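Local coordinates for protein HNH endonuclease (Geobacter metallireducens, PDB 4H9D) that is a manganese-dependent HNH nicking endonuclease that probably binds nucleic acid and cuts one strand, and carries a bound zinc ion, at residues A[44-56]-A[67-80]. Numbering follows the deposited sequence.
With ZN (zinc ion), chain D.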
loop_
_atom_site.group_PDB
_atom_site.type_symbol
_atom_site.label_atom_id
_atom_site.label_comp_id
_atom_site.label_asym_id
_atom_site.label_seq_id
_atom_site.Cartn_x
_atom_site.Cartn_y
_atom_site.Cartn_z
ATOM N N ILE A 44 -6.184 -11.404 24.392
ATOM C CA ILE A 44 -7.564 -11.088 24.746
ATOM C C ILE A 44 -7.882 -9.605 24.573
ATOM O O ILE A 44 -7.084 -8.745 24.944
ATOM C CB ILE A 44 -7.878 -11.517 26.183
ATOM C CG1 ILE A 44 -7.614 -13.010 26.332
ATOM C CG2 ILE A 44 -9.323 -11.236 26.501
ATOM C CD1 ILE A 44 -8.066 -13.584 27.632
ATOM N N PHE A 45 -9.054 -9.323 23.998
ATOM C CA PHE A 45 -9.507 -7.956 23.739
ATOM C C PHE A 45 -10.975 -7.761 24.047
ATOM O O PHE A 45 -11.745 -8.718 24.138
ATOM C CB PHE A 45 -9.355 -7.572 22.264
ATOM C CG PHE A 45 -7.989 -7.750 21.725
ATOM C CD1 PHE A 45 -7.450 -9.022 21.566
ATOM C CD2 PHE A 45 -7.234 -6.645 21.355
ATOM C CE1 PHE A 45 -6.177 -9.191 21.047
ATOM C CE2 PHE A 45 -5.961 -6.805 20.836
ATOM C CZ PHE A 45 -5.429 -8.081 20.680
ATOM N N PRO A 46 -11.382 -6.497 24.202
ATOM C CA PRO A 46 -12.781 -6.196 24.483
ATOM C C PRO A 46 -13.496 -6.301 23.137
ATOM O O PRO A 46 -12.975 -5.849 22.115
ATOM C CB PRO A 46 -12.731 -4.758 24.997
ATOM C CG PRO A 46 -11.341 -4.626 25.536
ATOM C CD PRO A 46 -10.536 -5.327 24.490
ATOM N N PRO A 47 -14.694 -6.902 23.123
ATOM C CA PRO A 47 -15.539 -7.103 21.941
ATOM C C PRO A 47 -15.555 -5.953 20.938
ATOM O O PRO A 47 -15.680 -6.171 19.737
ATOM C CB PRO A 47 -16.901 -7.356 22.556
ATOM C CG PRO A 47 -16.541 -8.157 23.776
ATOM C CD PRO A 47 -15.372 -7.395 24.338
ATOM N N GLU A 48 -15.435 -4.725 21.420
ATOM C CA GLU A 48 -15.429 -3.589 20.516
ATOM C C GLU A 48 -14.177 -3.624 19.653
ATOM O O GLU A 48 -14.224 -3.290 18.472
ATOM C CB GLU A 48 -15.469 -2.279 21.304
ATOM C CG GLU A 48 -16.822 -1.956 21.927
ATOM C CD GLU A 48 -17.306 -3.022 22.897
ATOM O OE1 GLU A 48 -16.544 -3.377 23.824
ATOM O OE2 GLU A 48 -18.452 -3.501 22.736
ATOM N N GLU A 49 -13.065 -4.055 20.246
ATOM C CA GLU A 49 -11.781 -4.107 19.546
ATOM C C GLU A 49 -11.562 -5.245 18.550
ATOM O O GLU A 49 -10.488 -5.342 17.948
ATOM C CB GLU A 49 -10.632 -4.108 20.554
ATOM C CG GLU A 49 -10.524 -2.841 21.379
ATOM C CD GLU A 49 -9.192 -2.736 22.104
ATOM O OE1 GLU A 49 -8.150 -2.689 21.405
ATOM O OE2 GLU A 49 -9.185 -2.703 23.361
ATOM N N LEU A 50 -12.557 -6.110 18.377
ATOM C CA LEU A 50 -12.432 -7.208 17.422
ATOM C C LEU A 50 -13.237 -6.930 16.157
ATOM O O LEU A 50 -14.228 -6.200 16.188
ATOM C CB LEU A 50 -12.924 -8.517 18.028
ATOM C CG LEU A 50 -12.202 -9.022 19.265
ATOM C CD1 LEU A 50 -12.702 -10.426 19.553
ATOM C CD2 LEU A 50 -10.697 -9.014 19.052
ATOM N N THR A 51 -12.800 -7.516 15.048
ATOM C CA THR A 51 -13.483 -7.372 13.768
ATOM C C THR A 51 -13.621 -8.753 13.164
ATOM O O THR A 51 -12.980 -9.703 13.607
ATOM C CB THR A 51 -12.687 -6.512 12.781
ATOM O OG1 THR A 51 -12.185 -5.354 13.459
ATOM C CG2 THR A 51 -13.588 -6.062 11.632
HETATM N N MSE A 52 -14.468 -8.876 12.160
HETATM C CA MSE A 52 -14.636 -10.160 11.523
HETATM C C MSE A 52 -13.666 -10.256 10.368
HETATM O O MSE A 52 -13.570 -9.338 9.553
HETATM C CB MSE A 52 -16.044 -10.309 10.995
HETATM C CG MSE A 52 -16.239 -11.578 10.229
HETATM SE SE MSE A 52 -18.063 -11.733 9.683
HETATM C CE MSE A 52 -18.061 -10.327 8.381
ATOM N N ASP A 53 -12.926 -11.354 10.304
ATOM C CA ASP A 53 -11.997 -11.531 9.203
ATOM C C ASP A 53 -12.250 -12.868 8.543
ATOM O O ASP A 53 -12.701 -13.818 9.185
ATOM C CB ASP A 53 -10.550 -11.445 9.690
ATOM C CG ASP A 53 -9.541 -11.469 8.548
ATOM O OD1 ASP A 53 -9.853 -10.959 7.448
ATOM O OD2 ASP A 53 -8.421 -11.982 8.759
ATOM N N HIS A 54 -12.008 -12.925 7.239
ATOM C CA HIS A 54 -12.172 -14.171 6.502
ATOM C C HIS A 54 -10.779 -14.740 6.319
ATOM O O HIS A 54 -9.894 -14.063 5.796
ATOM C CB HIS A 54 -12.785 -13.928 5.137
ATOM C CG HIS A 54 -14.152 -13.330 5.180
ATOM N ND1 HIS A 54 -14.372 -11.999 5.461
ATOM C CD2 HIS A 54 -15.367 -13.873 4.935
ATOM C CE1 HIS A 54 -15.666 -11.747 5.383
ATOM N NE2 HIS A 54 -16.291 -12.867 5.064
ATOM N N LEU A 55 -10.579 -15.969 6.779
ATOM C CA LEU A 55 -9.285 -16.616 6.644
ATOM C C LEU A 55 -8.925 -16.518 5.176
ATOM O O LEU A 55 -7.867 -16.005 4.809
ATOM C CB LEU A 55 -9.393 -18.073 7.068
ATOM C CG LEU A 55 -9.526 -18.281 8.566
ATOM C CD1 LEU A 55 -9.818 -19.730 8.830
ATOM C CD2 LEU A 55 -8.245 -17.843 9.251
ATOM N N VAL A 56 -9.846 -17.002 4.352
ATOM C CA VAL A 56 -9.738 -16.966 2.905
ATOM C C VAL A 56 -10.520 -15.739 2.455
ATOM O O VAL A 56 -11.745 -15.727 2.521
ATOM C CB VAL A 56 -10.386 -18.197 2.296
ATOM C CG1 VAL A 56 -10.403 -18.079 0.797
ATOM C CG2 VAL A 56 -9.638 -19.425 2.740
ATOM N N GLY A 67 -17.033 -21.341 9.240
ATOM C CA GLY A 67 -15.729 -21.941 9.005
ATOM C C GLY A 67 -14.634 -21.001 8.508
ATOM O O GLY A 67 -13.493 -21.061 8.971
ATOM N N ASN A 68 -14.977 -20.124 7.574
ATOM C CA ASN A 68 -14.009 -19.200 7.005
ATOM C C ASN A 68 -13.999 -17.839 7.724
ATOM O O ASN A 68 -13.164 -16.975 7.467
ATOM C CB ASN A 68 -14.320 -19.044 5.508
ATOM C CG ASN A 68 -13.293 -18.229 4.779
ATOM O OD1 ASN A 68 -12.085 -18.430 4.949
ATOM N ND2 ASN A 68 -13.760 -17.303 3.946
ATOM N N VAL A 69 -14.935 -17.658 8.636
ATOM C CA VAL A 69 -15.019 -16.417 9.382
ATOM C C VAL A 69 -14.322 -16.620 10.720
ATOM O O VAL A 69 -14.368 -17.709 11.297
ATOM C CB VAL A 69 -16.494 -16.000 9.548
ATOM C CG1 VAL A 69 -16.704 -15.276 10.838
ATOM C CG2 VAL A 69 -16.892 -15.109 8.379
ATOM N N VAL A 70 -13.675 -15.566 11.203
ATOM C CA VAL A 70 -12.911 -15.631 12.437
ATOM C C VAL A 70 -12.748 -14.226 13.061
ATOM O O VAL A 70 -12.693 -13.220 12.337
ATOM C CB VAL A 70 -11.542 -16.227 12.105
ATOM C CG1 VAL A 70 -10.479 -15.158 12.112
ATOM C CG2 VAL A 70 -11.226 -17.334 13.045
ATOM N N PRO A 71 -12.659 -14.134 14.408
ATOM C CA PRO A 71 -12.503 -12.840 15.099
ATOM C C PRO A 71 -11.052 -12.394 15.099
ATOM O O PRO A 71 -10.171 -13.191 15.387
ATOM C CB PRO A 71 -12.965 -13.129 16.535
ATOM C CG PRO A 71 -13.445 -14.585 16.525
ATOM C CD PRO A 71 -12.701 -15.228 15.385
ATOM N N ALA A 72 -10.793 -11.130 14.791
ATOM C CA ALA A 72 -9.417 -10.651 14.792
ATOM C C ALA A 72 -9.321 -9.236 15.355
ATOM O O ALA A 72 -10.247 -8.437 15.208
ATOM C CB ALA A 72 -8.854 -10.693 13.389
ATOM N N CYS A 73 -8.200 -8.938 16.011
ATOM C CA CYS A 73 -7.960 -7.612 16.589
ATOM C C CYS A 73 -7.436 -6.673 15.502
ATOM O O CYS A 73 -6.942 -7.116 14.464
ATOM C CB CYS A 73 -6.940 -7.690 17.726
ATOM S SG CYS A 73 -5.206 -7.873 17.190
ATOM N N LYS A 74 -7.545 -5.374 15.748
ATOM C CA LYS A 74 -7.106 -4.354 14.799
ATOM C C LYS A 74 -5.774 -4.666 14.094
ATOM O O LYS A 74 -5.724 -4.812 12.869
ATOM C CB LYS A 74 -7.033 -3.009 15.537
ATOM C CG LYS A 74 -6.478 -1.832 14.749
ATOM C CD LYS A 74 -6.692 -0.528 15.517
ATOM C CE LYS A 74 -6.167 -0.612 16.952
ATOM N NZ LYS A 74 -6.474 0.611 17.756
ATOM N N GLU A 75 -4.710 -4.783 14.885
ATOM C CA GLU A 75 -3.357 -5.049 14.396
ATOM C C GLU A 75 -3.207 -6.287 13.509
ATOM O O GLU A 75 -2.623 -6.221 12.422
ATOM C CB GLU A 75 -2.417 -5.152 15.592
ATOM C CG GLU A 75 -0.953 -5.284 15.251
ATOM C CD GLU A 75 -0.082 -5.322 16.494
ATOM O OE1 GLU A 75 -0.141 -4.354 17.283
ATOM O OE2 GLU A 75 0.654 -6.316 16.688
ATOM N N CYS A 76 -3.720 -7.418 13.980
ATOM C CA CYS A 76 -3.640 -8.666 13.228
ATOM C C CYS A 76 -4.429 -8.593 11.929
ATOM O O CYS A 76 -3.978 -9.076 10.885
ATOM C CB CYS A 76 -4.174 -9.842 14.061
ATOM S SG CYS A 76 -2.958 -10.646 15.137
ATOM N N ASN A 77 -5.610 -7.992 11.984
ATOM C CA ASN A 77 -6.434 -7.915 10.791
ATOM C C ASN A 77 -5.767 -7.205 9.620
ATOM O O ASN A 77 -5.922 -7.640 8.474
ATOM C CB ASN A 77 -7.767 -7.246 11.102
ATOM C CG ASN A 77 -8.676 -7.215 9.905
ATOM O OD1 ASN A 77 -8.958 -8.251 9.296
ATOM N ND2 ASN A 77 -9.138 -6.025 9.547
ATOM N N ASN A 78 -5.040 -6.119 9.896
ATOM C CA ASN A 78 -4.354 -5.356 8.846
ATOM C C ASN A 78 -3.069 -6.037 8.410
ATOM O O ASN A 78 -2.865 -6.298 7.225
ATOM C CB ASN A 78 -4.018 -3.956 9.342
ATOM C CG ASN A 78 -5.242 -3.205 9.801
ATOM O OD1 ASN A 78 -6.146 -2.929 9.010
ATOM N ND2 ASN A 78 -5.289 -2.879 11.088
ATOM N N ARG A 79 -2.202 -6.305 9.383
ATOM C CA ARG A 79 -0.932 -6.957 9.133
ATOM C C ARG A 79 -1.082 -8.203 8.281
ATOM O O ARG A 79 -0.176 -8.555 7.533
ATOM C CB ARG A 79 -0.263 -7.328 10.453
ATOM C CG ARG A 79 0.515 -6.201 11.085
ATOM C CD ARG A 79 0.795 -6.471 12.555
ATOM N NE ARG A 79 1.647 -5.444 13.150
ATOM C CZ ARG A 79 2.954 -5.339 12.923
ATOM N NH1 ARG A 79 3.560 -6.205 12.114
ATOM N NH2 ARG A 79 3.658 -4.367 13.493
ATOM N N LYS A 80 -2.215 -8.879 8.391
ATOM C CA LYS A 80 -2.413 -10.080 7.608
ATOM C C LYS A 80 -2.645 -9.670 6.158
ATOM O O LYS A 80 -2.510 -10.484 5.246
ATOM C CB LYS A 80 -3.607 -10.884 8.144
ATOM C CG LYS A 80 -3.780 -12.242 7.466
ATOM C CD LYS A 80 -4.980 -13.016 7.978
ATOM C CE LYS A 80 -5.138 -14.341 7.229
ATOM N NZ LYS A 80 -3.891 -15.180 7.290
HETATM ZN ZN ZN D . -4.455 -10.295 17.160
HETATM O O HOH W 1 -7.584 -10.004 6.742
#
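C73 CB lies over one face of the F45 ring, 3.5 Å from its centroid and offset toward the rim at CZ. The second ring, the H54 imidazole, has N68 ND2 at its edge, near the ring plane, while its NE2 is hydrogen-bonded to S64 OG. These contacts mark two ends of the ββα-metal fold of HNH nucleases, in which a hairpin of strands 50-54 and 69-73 leads into helix 74-82. T51 and A72 exchange two backbone hydrogen bonds, and D53 and V70 exchange two more. Their side chains share one sheet face. On it D53 OD2 approaches K80 CD (3.7 Å) and is hydrogen-bonded to Y40 OH. M52 is modelled as selenomethionine. On the other sheet face its CG meets V69 CG1 at 3.8 Å, and helices 10-24 and 27-34 cover this pair. At the far end the N68 amide grips the V56 backbone twice. V56 N gives to N68 OD1 at 2.7 Å, and N68 ND2 gives to V56 O at 2.9 Å, both on lone pairs. The N68 side chain swings CG away from its own N (chi1 -174°), which brings the amide to V56. ND2 also bonds to K63 O. With an alanine in place of N68, V56 N and O would probably lose both mates and the chain after the strand could shift. C73 and C76 bind zinc with C38 and C41. C73 SG, 2.5 Å from the zinc, also caps the helix by accepting from C76 N at 3.6 Å.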